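Local coordinates for uncharacterized protein (Eubacterium siraeum, PDB 4OBM), which is uncharacterised but belongs to the LytR-CpsA-Psr family, whose members probably transfer polymers to the cell wall rather than regulate transcription as the name suggests, at residues S174-T184 with L220-F230; N95-T104 with F195-I204. All coordinates share one frame; numbering follows the deposited sequence.

Contact 1 (S174-T184 with L220-F230); sequences SSFIDQNFIGT and LSQNKSSVTDF
D178 spends its whole carboxylate on the turn S226-T228, so that one helix side chain grips the chain just as it enters the edge strand. With CG anti to its carbonyl carbon and beside the backbone N (chi1 -71°), the carboxylate meets the turn directly. D178 OD2 takes the S226 hydroxyl on its syn side, somewhat out of plane, with S226 OG to D178 OD2 2.6 Å, while V227 N reaches D178 OD1 at 3.0 Å from above the carboxylate plane, 44° out of it but with a nearly straight N-H (167°). S226 OG also accepts from T228 N, an ST turn. With the carboxylate cut back to an alanine here, V227 N and the S226 hydroxyl would probably lose their shared acceptor, and the turn would be freer to shift. Beside this polar grip, I177 CG2 lies against T228 CG2 at 3.7 Å. I182 and V227 run alongside one another head to tail, I182 CG1 to V227 CG2 3.8 Å. At the far end G183 N donates to L220 O (2.8 Å). Residues 174-181 of helix 164-181 run antiparallel to strand 228-230, their axes 8.6 Å apart at closest, and the strand pairs on with strand 52-58; F176 packs on helix 102-112.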
loop_
_atom_site.group_PDB
_atom_site.type_symbol
_atom_site.label_atom_id
_atom_site.label_comp_id
_atom_site.label_asym_id
_atom_site.label_seq_id
_atom_site.Cartn_x
_atom_site.Cartn_y
_atom_site.Cartn_z
ATOM N N SER A 174 4.886 1.592 -6.048
ATOM C CA SER A 174 4.208 2.055 -7.270
ATOM C C SER A 174 4.867 1.446 -8.503
ATOM O O SER A 174 4.188 0.946 -9.404
ATOM C CB SER A 174 4.247 3.575 -7.366
ATOM O OG SER A 174 3.237 4.165 -6.570
ATOM N N SER A 175 6.209 1.471 -8.513
ATOM C CA SER A 175 7.042 0.928 -9.582
ATOM C C SER A 175 6.854 -0.589 -9.694
ATOM O O SER A 175 6.718 -1.093 -10.801
ATOM C CB SER A 175 8.505 1.277 -9.336
ATOM O OG SER A 175 8.733 2.671 -9.431
ATOM N N PHE A 176 6.802 -1.293 -8.557
ATOM C CA PHE A 176 6.574 -2.749 -8.464
ATOM C C PHE A 176 5.211 -3.157 -9.066
ATOM O O PHE A 176 5.138 -4.159 -9.778
ATOM C CB PHE A 176 6.675 -3.214 -6.986
ATOM C CG PHE A 176 6.277 -4.653 -6.740
ATOM C CD1 PHE A 176 7.068 -5.702 -7.204
ATOM C CD2 PHE A 176 5.107 -4.959 -6.050
ATOM C CE1 PHE A 176 6.683 -7.034 -6.998
ATOM C CE2 PHE A 176 4.722 -6.288 -5.858
ATOM C CZ PHE A 176 5.517 -7.316 -6.322
ATOM N N ILE A 177 4.148 -2.367 -8.792
ATOM C CA ILE A 177 2.793 -2.617 -9.291
ATOM C C ILE A 177 2.724 -2.344 -10.807
ATOM O O ILE A 177 2.138 -3.137 -11.535
ATOM C CB ILE A 177 1.713 -1.817 -8.502
ATOM C CG1 ILE A 177 1.591 -2.344 -7.042
ATOM C CG2 ILE A 177 0.337 -1.866 -9.219
ATOM C CD1 ILE A 177 0.928 -1.372 -6.027
ATOM N N ASP A 178 3.300 -1.225 -11.265
ATOM C CA ASP A 178 3.309 -0.837 -12.680
ATOM C C ASP A 178 4.125 -1.774 -13.561
ATOM O O ASP A 178 3.686 -2.097 -14.666
ATOM C CB ASP A 178 3.858 0.583 -12.838
ATOM C CG ASP A 178 2.938 1.666 -12.327
ATOM O OD1 ASP A 178 1.751 1.358 -12.049
ATOM O OD2 ASP A 178 3.380 2.830 -12.268
ATOM N N GLN A 179 5.309 -2.189 -13.104
ATOM C CA GLN A 179 6.185 -3.024 -13.928
ATOM C C GLN A 179 5.797 -4.497 -13.976
ATOM O O GLN A 179 6.193 -5.183 -14.928
ATOM C CB GLN A 179 7.632 -2.916 -13.449
ATOM C CG GLN A 179 8.250 -1.555 -13.733
ATOM C CD GLN A 179 9.473 -1.328 -12.901
ATOM O OE1 GLN A 179 10.220 -2.262 -12.595
ATOM N NE2 GLN A 179 9.726 -0.076 -12.551
ATOM N N ASN A 180 5.068 -4.998 -12.964
ATOM C CA ASN A 180 4.746 -6.422 -12.891
ATOM C C ASN A 180 3.264 -6.764 -12.868
ATOM O O ASN A 180 2.957 -7.953 -12.913
ATOM C CB ASN A 180 5.376 -7.025 -11.650
ATOM C CG ASN A 180 6.864 -6.993 -11.642
ATOM O OD1 ASN A 180 7.525 -7.716 -12.396
ATOM N ND2 ASN A 180 7.415 -6.156 -10.778
ATOM N N PHE A 181 2.353 -5.783 -12.739
ATOM C CA PHE A 181 0.921 -6.124 -12.695
ATOM C C PHE A 181 0.193 -5.666 -13.931
ATOM O O PHE A 181 -0.831 -6.258 -14.260
ATOM C CB PHE A 181 0.216 -5.572 -11.445
ATOM C CG PHE A 181 0.511 -6.328 -10.177
ATOM C CD1 PHE A 181 1.716 -6.152 -9.507
ATOM C CD2 PHE A 181 -0.431 -7.190 -9.629
ATOM C CE1 PHE A 181 1.984 -6.845 -8.326
ATOM C CE2 PHE A 181 -0.170 -7.872 -8.440
ATOM C CZ PHE A 181 1.037 -7.695 -7.796
ATOM N N ILE A 182 0.700 -4.625 -14.623
ATOM C CA ILE A 182 0.069 -4.157 -15.858
ATOM C C ILE A 182 0.242 -5.277 -16.890
ATOM O O ILE A 182 1.353 -5.767 -17.088
ATOM C CB ILE A 182 0.610 -2.770 -16.339
ATOM C CG1 ILE A 182 0.261 -1.661 -15.314
ATOM C CG2 ILE A 182 0.078 -2.412 -17.749
ATOM C CD1 ILE A 182 0.979 -0.291 -15.487
ATOM N N GLY A 183 -0.873 -5.733 -17.441
ATOM C CA GLY A 183 -0.888 -6.799 -18.433
ATOM C C GLY A 183 -0.979 -8.203 -17.867
ATOM O O GLY A 183 -0.973 -9.163 -18.645
ATOM N N THR A 184 -1.062 -8.355 -16.513
ATOM C CA THR A 184 -1.179 -9.698 -15.922
ATOM C C THR A 184 -2.586 -10.259 -16.137
ATOM O O THR A 184 -3.542 -9.490 -16.327
ATOM C CB THR A 184 -0.778 -9.770 -14.435
ATOM O OG1 THR A 184 -1.467 -8.792 -13.662
ATOM C CG2 THR A 184 0.712 -9.678 -14.230
ATOM N N LEU A 220 -5.747 -3.385 -15.227
ATOM C CA LEU A 220 -4.367 -3.740 -15.575
ATOM C C LEU A 220 -4.212 -4.114 -17.065
ATOM O O LEU A 220 -3.097 -4.060 -17.586
ATOM C CB LEU A 220 -3.863 -4.898 -14.694
ATOM C CG LEU A 220 -3.864 -4.696 -13.186
ATOM C CD1 LEU A 220 -3.600 -6.018 -12.484
ATOM C CD2 LEU A 220 -2.845 -3.633 -12.758
ATOM N N SER A 221 -5.318 -4.488 -17.738
ATOM C CA SER A 221 -5.334 -4.826 -19.166
ATOM C C SER A 221 -5.469 -3.554 -20.053
ATOM O O SER A 221 -5.510 -3.663 -21.286
ATOM C CB SER A 221 -6.462 -5.808 -19.466
ATOM O OG SER A 221 -7.728 -5.175 -19.356
ATOM N N GLN A 222 -5.524 -2.360 -19.426
ATOM C CA GLN A 222 -5.603 -1.089 -20.153
ATOM C C GLN A 222 -4.204 -0.701 -20.656
ATOM O O GLN A 222 -3.192 -1.138 -20.092
ATOM C CB GLN A 222 -6.214 0.034 -19.280
ATOM C CG GLN A 222 -7.634 -0.253 -18.748
ATOM C CD GLN A 222 -8.648 -0.499 -19.848
ATOM O OE1 GLN A 222 -8.985 0.397 -20.633
ATOM N NE2 GLN A 222 -9.153 -1.726 -19.934
ATOM N N ASN A 223 -4.147 0.081 -21.733
ATOM C CA ASN A 223 -2.894 0.518 -22.341
ATOM C C ASN A 223 -2.303 1.676 -21.530
ATOM O O ASN A 223 -2.266 2.813 -21.997
ATOM C CB ASN A 223 -3.129 0.917 -23.813
ATOM C CG ASN A 223 -1.866 0.982 -24.642
ATOM O OD1 ASN A 223 -0.977 0.116 -24.554
ATOM N ND2 ASN A 223 -1.779 1.989 -25.500
ATOM N N LYS A 224 -1.863 1.384 -20.302
ATOM C CA LYS A 224 -1.309 2.386 -19.406
ATOM C C LYS A 224 0.115 2.061 -18.999
ATOM O O LYS A 224 0.443 0.898 -18.755
ATOM C CB LYS A 224 -2.174 2.515 -18.141
ATOM C CG LYS A 224 -3.389 3.425 -18.276
ATOM C CD LYS A 224 -4.174 3.499 -16.962
ATOM C CE LYS A 224 -4.199 4.882 -16.365
ATOM N NZ LYS A 224 -4.712 4.879 -14.966
ATOM N N SER A 225 0.956 3.101 -18.893
ATOM C CA SER A 225 2.326 2.961 -18.405
ATOM C C SER A 225 2.294 2.882 -16.888
ATOM O O SER A 225 3.201 2.313 -16.271
ATOM C CB SER A 225 3.188 4.130 -18.868
ATOM O OG SER A 225 3.306 4.095 -20.279
ATOM N N SER A 226 1.224 3.447 -16.287
ATOM C CA SER A 226 1.042 3.447 -14.842
ATOM C C SER A 226 -0.424 3.297 -14.419
ATOM O O SER A 226 -1.325 3.925 -14.987
ATOM C CB SER A 226 1.616 4.719 -14.236
ATOM O OG SER A 226 1.606 4.662 -12.822
ATOM N N VAL A 227 -0.634 2.474 -13.382
ATOM C CA VAL A 227 -1.934 2.253 -12.749
ATOM C C VAL A 227 -1.825 2.695 -11.272
ATOM O O VAL A 227 -2.656 2.332 -10.439
ATOM C CB VAL A 227 -2.452 0.791 -12.896
ATOM C CG1 VAL A 227 -2.757 0.462 -14.358
ATOM C CG2 VAL A 227 -1.480 -0.219 -12.274
ATOM N N THR A 228 -0.796 3.478 -10.948
ATOM C CA THR A 228 -0.621 3.901 -9.561
ATOM C C THR A 228 -0.503 5.415 -9.408
ATOM O O THR A 228 -0.260 6.160 -10.360
ATOM C CB THR A 228 0.571 3.179 -8.881
ATOM O OG1 THR A 228 1.759 3.289 -9.666
ATOM C CG2 THR A 228 0.278 1.731 -8.598
ATOM N N ASP A 229 -0.734 5.837 -8.166
ATOM C CA ASP A 229 -0.658 7.173 -7.625
ATOM C C ASP A 229 -0.413 7.047 -6.137
ATOM O O ASP A 229 -0.607 5.977 -5.565
ATOM C CB ASP A 229 -1.946 7.959 -7.909
ATOM C CG ASP A 229 -1.946 8.635 -9.256
ATOM O OD1 ASP A 229 -1.318 9.712 -9.377
ATOM O OD2 ASP A 229 -2.578 8.094 -10.194
ATOM N N PHE A 230 0.041 8.125 -5.510
ATOM C CA PHE A 230 0.254 8.138 -4.079
ATOM C C PHE A 230 0.091 9.535 -3.535
ATOM O O PHE A 230 0.347 10.517 -4.230
ATOM C CB PHE A 230 1.622 7.531 -3.672
ATOM C CG PHE A 230 2.864 8.310 -4.028
ATOM C CD1 PHE A 230 3.296 9.362 -3.229
ATOM C CD2 PHE A 230 3.657 7.930 -5.101
ATOM C CE1 PHE A 230 4.465 10.070 -3.542
ATOM C CE2 PHE A 230 4.823 8.635 -5.420
ATOM C CZ PHE A 230 5.224 9.700 -4.636
#

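Contact 2 (N95-T104 with F195-I204); sequences NKYIRFTKST and FIINFTNTNI
N203 lays its amide over one face of the Y97 ring, the two planes 23° apart, and uses both ends of that amide on the neighbouring backbone. Its ND2 gives a straight bond to N95 O at 2.9 Å, and its OD1 accepts from Y97 N in the carbonyl plane at the same length; together they fix the flip of the amide. CG of N203 stands between backbone N and carbonyl carbon (chi1 63°), which swings the amide over the Y97 ring and toward the backbone of strand 94-100. K96 folds its chain at the second torsion and so brings NZ to N203 O (2.8 Å), and T202 OG1 donates to Y97 O at 2.7 Å.

The apolar side is closely packed: I98 CD1 meets I196 CG2 at 3.9 Å, I98 CG1 touches I204 CD1, and I196 CD1 approaches F100 CE1. By contrast, the R99-N201 pair is closed at one end and slack at the other. R99 N to N201 O is short and almost straight (2.8 Å, 176°), whereas the return bond from N201 N to R99 O is weak at 3.5 Å, and a water bridges R99 O and T104 OG1 there. N201 ND2 lies over the guanidinium of R99, whose NE is held by E79 in a salt bridge.

Helix 186-199 leads through T200 into strand 201-202, a short antiparallel edge strand that extends the mixed sheet beside strand 94-100.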
loop_
_atom_site.group_PDB
_atom_site.type_symbol
_atom_site.label_atom_id
_atom_site.label_comp_id
_atom_site.label_asym_id
_atom_site.label_seq_id
_atom_site.Cartn_x
_atom_site.Cartn_y
_atom_site.Cartn_z
ATOM N N ASN A 95 -11.700 -2.250 5.599
ATOM C CA ASN A 95 -12.040 -3.359 6.500
ATOM C C ASN A 95 -10.995 -4.467 6.390
ATOM O O ASN A 95 -10.765 -5.203 7.353
ATOM C CB ASN A 95 -13.438 -3.937 6.164
ATOM C CG ASN A 95 -14.540 -2.930 5.889
ATOM O OD1 ASN A 95 -15.212 -2.982 4.851
ATOM N ND2 ASN A 95 -14.793 -2.019 6.827
ATOM N N LYS A 96 -10.395 -4.612 5.188
ATOM C CA LYS A 96 -9.431 -5.663 4.908
ATOM C C LYS A 96 -8.005 -5.199 5.064
ATOM O O LYS A 96 -7.664 -4.024 4.851
ATOM C CB LYS A 96 -9.650 -6.280 3.517
ATOM C CG LYS A 96 -11.012 -6.962 3.315
ATOM C CD LYS A 96 -11.385 -7.965 4.428
ATOM C CE LYS A 96 -12.752 -8.558 4.184
ATOM N NZ LYS A 96 -13.009 -9.723 5.057
ATOM N N TYR A 97 -7.170 -6.133 5.505
ATOM C CA TYR A 97 -5.759 -5.844 5.724
ATOM C C TYR A 97 -4.896 -7.040 5.384
ATOM O O TYR A 97 -5.394 -8.167 5.377
ATOM C CB TYR A 97 -5.517 -5.429 7.195
ATOM C CG TYR A 97 -5.852 -6.502 8.206
ATOM C CD1 TYR A 97 -4.930 -7.498 8.532
ATOM C CD2 TYR A 97 -7.070 -6.496 8.878
ATOM C CE1 TYR A 97 -5.249 -8.511 9.431
ATOM C CE2 TYR A 97 -7.386 -7.481 9.807
ATOM C CZ TYR A 97 -6.468 -8.481 10.090
ATOM O OH TYR A 97 -6.796 -9.449 11.008
ATOM N N ILE A 98 -3.589 -6.795 5.170
ATOM C CA ILE A 98 -2.568 -7.829 4.995
ATOM C C ILE A 98 -1.375 -7.462 5.880
ATOM O O ILE A 98 -0.781 -6.406 5.683
ATOM C CB ILE A 98 -2.093 -8.090 3.518
ATOM C CG1 ILE A 98 -3.268 -8.329 2.536
ATOM C CG2 ILE A 98 -1.063 -9.265 3.475
ATOM C CD1 ILE A 98 -2.878 -8.146 1.087
ATOM N N ARG A 99 -1.013 -8.312 6.829
ATOM C CA ARG A 99 0.202 -8.052 7.594
ATOM C C ARG A 99 1.266 -8.965 7.051
ATOM O O ARG A 99 1.169 -10.189 7.192
ATOM C CB ARG A 99 0.034 -8.228 9.118
ATOM C CG ARG A 99 1.385 -8.117 9.853
ATOM C CD ARG A 99 1.323 -8.611 11.281
ATOM N NE ARG A 99 0.384 -7.798 12.039
ATOM C CZ ARG A 99 0.250 -7.814 13.353
ATOM N NH1 ARG A 99 1.018 -8.608 14.098
ATOM N NH2 ARG A 99 -0.644 -7.037 13.938
ATOM N N PHE A 100 2.256 -8.368 6.388
ATOM C CA PHE A 100 3.387 -9.096 5.834
ATOM C C PHE A 100 4.446 -9.252 6.886
ATOM O O PHE A 100 4.460 -8.495 7.848
ATOM C CB PHE A 100 3.987 -8.335 4.630
ATOM C CG PHE A 100 3.130 -8.319 3.392
ATOM C CD1 PHE A 100 3.103 -9.412 2.530
ATOM C CD2 PHE A 100 2.376 -7.195 3.063
ATOM C CE1 PHE A 100 2.301 -9.401 1.389
ATOM C CE2 PHE A 100 1.580 -7.183 1.916
ATOM C CZ PHE A 100 1.552 -8.282 1.085
ATOM N N THR A 101 5.357 -10.208 6.685
ATOM C CA THR A 101 6.559 -10.348 7.500
ATOM C C THR A 101 7.744 -10.167 6.548
ATOM O O THR A 101 7.534 -10.100 5.323
ATOM C CB THR A 101 6.601 -11.682 8.230
ATOM O OG1 THR A 101 6.734 -12.699 7.236
ATOM C CG2 THR A 101 5.372 -11.911 9.155
ATOM N N LYS A 102 8.989 -10.156 7.069
ATOM C CA LYS A 102 10.142 -10.052 6.163
ATOM C C LYS A 102 10.076 -11.184 5.137
ATOM O O LYS A 102 10.247 -10.952 3.939
ATOM C CB LYS A 102 11.478 -10.078 6.936
ATOM C CG LYS A 102 12.703 -10.255 6.056
ATOM C CD LYS A 102 13.963 -10.145 6.835
ATOM C CE LYS A 102 15.168 -10.370 5.943
ATOM N NZ LYS A 102 16.434 -10.066 6.659
ATOM N N SER A 103 9.749 -12.389 5.631
ATOM C CA SER A 103 9.648 -13.625 4.872
ATOM C C SER A 103 8.522 -13.601 3.806
ATOM O O SER A 103 8.793 -13.912 2.645
ATOM C CB SER A 103 9.443 -14.795 5.832
ATOM O OG SER A 103 9.405 -16.029 5.138
ATOM N N THR A 104 7.274 -13.254 4.195
ATOM C CA THR A 104 6.147 -13.299 3.255
ATOM C C THR A 104 6.224 -12.172 2.195
ATOM O O THR A 104 5.938 -12.450 1.026
ATOM C CB THR A 104 4.780 -13.375 3.963
ATOM O OG1 THR A 104 4.489 -12.162 4.646
ATOM C CG2 THR A 104 4.682 -14.560 4.915
ATOM N N PHE A 195 -1.328 -17.252 -2.584
ATOM C CA PHE A 195 -0.233 -17.035 -1.625
ATOM C C PHE A 195 -0.676 -16.091 -0.463
ATOM O O PHE A 195 -0.368 -16.369 0.695
ATOM C CB PHE A 195 1.034 -16.460 -2.321
ATOM C CG PHE A 195 2.110 -16.089 -1.325
ATOM C CD1 PHE A 195 2.877 -17.070 -0.707
ATOM C CD2 PHE A 195 2.328 -14.762 -0.972
ATOM C CE1 PHE A 195 3.834 -16.729 0.257
ATOM C CE2 PHE A 195 3.278 -14.426 0.000
ATOM C CZ PHE A 195 4.050 -15.409 0.574
ATOM N N ILE A 196 -1.352 -14.962 -0.791
ATOM C CA ILE A 196 -1.821 -14.001 0.215
ATOM C C ILE A 196 -2.747 -14.695 1.245
ATOM O O ILE A 196 -2.495 -14.608 2.444
ATOM C CB ILE A 196 -2.529 -12.784 -0.464
ATOM C CG1 ILE A 196 -1.561 -11.917 -1.330
ATOM C CG2 ILE A 196 -3.389 -11.953 0.521
ATOM C CD1 ILE A 196 -0.267 -11.317 -0.631
ATOM N N ILE A 197 -3.787 -15.392 0.764
ATOM C CA ILE A 197 -4.806 -16.044 1.588
ATOM C C ILE A 197 -4.200 -17.159 2.452
ATOM O O ILE A 197 -4.596 -17.296 3.617
ATOM C CB ILE A 197 -5.975 -16.550 0.679
ATOM C CG1 ILE A 197 -6.800 -15.344 0.158
ATOM C CG2 ILE A 197 -6.905 -17.581 1.382
ATOM C CD1 ILE A 197 -7.771 -15.665 -0.943
ATOM N N ASN A 198 -3.223 -17.921 1.907
ATOM C CA ASN A 198 -2.694 -19.074 2.612
ATOM C C ASN A 198 -1.455 -18.829 3.457
ATOM O O ASN A 198 -1.214 -19.631 4.351
ATOM C CB ASN A 198 -2.429 -20.241 1.635
ATOM C CG ASN A 198 -3.686 -20.816 1.006
ATOM O OD1 ASN A 198 -4.442 -21.565 1.622
ATOM N ND2 ASN A 198 -3.955 -20.471 -0.240
ATOM N N PHE A 199 -0.653 -17.790 3.205
ATOM C CA PHE A 199 0.593 -17.679 3.968
ATOM C C PHE A 199 0.813 -16.322 4.661
ATOM O O PHE A 199 1.791 -16.169 5.399
ATOM C CB PHE A 199 1.796 -18.043 3.062
ATOM C CG PHE A 199 1.753 -19.508 2.662
ATOM C CD1 PHE A 199 2.199 -20.497 3.533
ATOM C CD2 PHE A 199 1.177 -19.903 1.455
ATOM C CE1 PHE A 199 2.114 -21.847 3.182
ATOM C CE2 PHE A 199 1.087 -21.255 1.111
ATOM C CZ PHE A 199 1.567 -22.216 1.970
ATOM N N THR A 200 -0.101 -15.368 4.479
ATOM C CA THR A 200 0.045 -14.089 5.148
ATOM C C THR A 200 -1.030 -13.955 6.223
ATOM O O THR A 200 -2.061 -14.618 6.152
ATOM C CB THR A 200 0.008 -12.910 4.151
ATOM O OG1 THR A 200 -1.332 -12.674 3.713
ATOM C CG2 THR A 200 0.953 -13.089 2.970
ATOM N N ASN A 201 -0.787 -13.079 7.209
ATOM C CA ASN A 201 -1.748 -12.736 8.242
ATOM C C ASN A 201 -2.758 -11.771 7.590
ATOM O O ASN A 201 -2.445 -10.604 7.388
ATOM C CB ASN A 201 -1.029 -12.106 9.446
ATOM C CG ASN A 201 -1.901 -11.808 10.646
ATOM O OD1 ASN A 201 -3.134 -11.729 10.579
ATOM N ND2 ASN A 201 -1.265 -11.612 11.781
ATOM N N THR A 202 -3.935 -12.273 7.196
ATOM C CA THR A 202 -4.911 -11.429 6.500
ATOM C C THR A 202 -6.354 -11.829 6.830
ATOM O O THR A 202 -6.591 -12.951 7.269
ATOM C CB THR A 202 -4.640 -11.466 4.955
ATOM O OG1 THR A 202 -5.551 -10.602 4.285
ATOM C CG2 THR A 202 -4.718 -12.877 4.348
ATOM N N ASN A 203 -7.318 -10.909 6.593
ATOM C CA ASN A 203 -8.735 -11.214 6.776
ATOM C C ASN A 203 -9.419 -11.177 5.404
ATOM O O ASN A 203 -10.651 -11.133 5.317
ATOM C CB ASN A 203 -9.399 -10.264 7.780
ATOM C CG ASN A 203 -9.407 -8.825 7.351
ATOM O OD1 ASN A 203 -8.578 -8.385 6.552
ATOM N ND2 ASN A 203 -10.335 -8.058 7.886
ATOM N N ILE A 204 -8.598 -11.178 4.326
ATOM C CA ILE A 204 -9.067 -11.218 2.938
ATOM C C ILE A 204 -9.495 -12.659 2.664
ATOM O O ILE A 204 -8.700 -13.591 2.807
ATOM C CB ILE A 204 -8.003 -10.688 1.914
ATOM C CG1 ILE A 204 -7.816 -9.163 2.036
ATOM C CG2 ILE A 204 -8.339 -11.089 0.455
ATOM C CD1 ILE A 204 -6.816 -8.557 1.080
HETATM O O HOH W 1 2.533 -12.419 6.635
#

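Overall arrangement
Two edges of one mixed sheet illustrate how distant segments can finish the same fold. Of the contacting segments, strand 94-100 with the start of helix 102-112 comes first, then helix 164-181, whose C-terminal end opens contact 1. Next, helix 186-199 and strand 201-202 return to strand 94-100 and close the loop of contact 2, 90 residues long. Only later does the chain reach 220-230 and close the 35-residue loop of contact 1. The two loops therefore cross rather than nest. Contact 2 adds strand 201-202 at one border; contact 1 holds strand 228-230 at the other. Their centres lie about 21 Å apart without touching, and the sheet joins them.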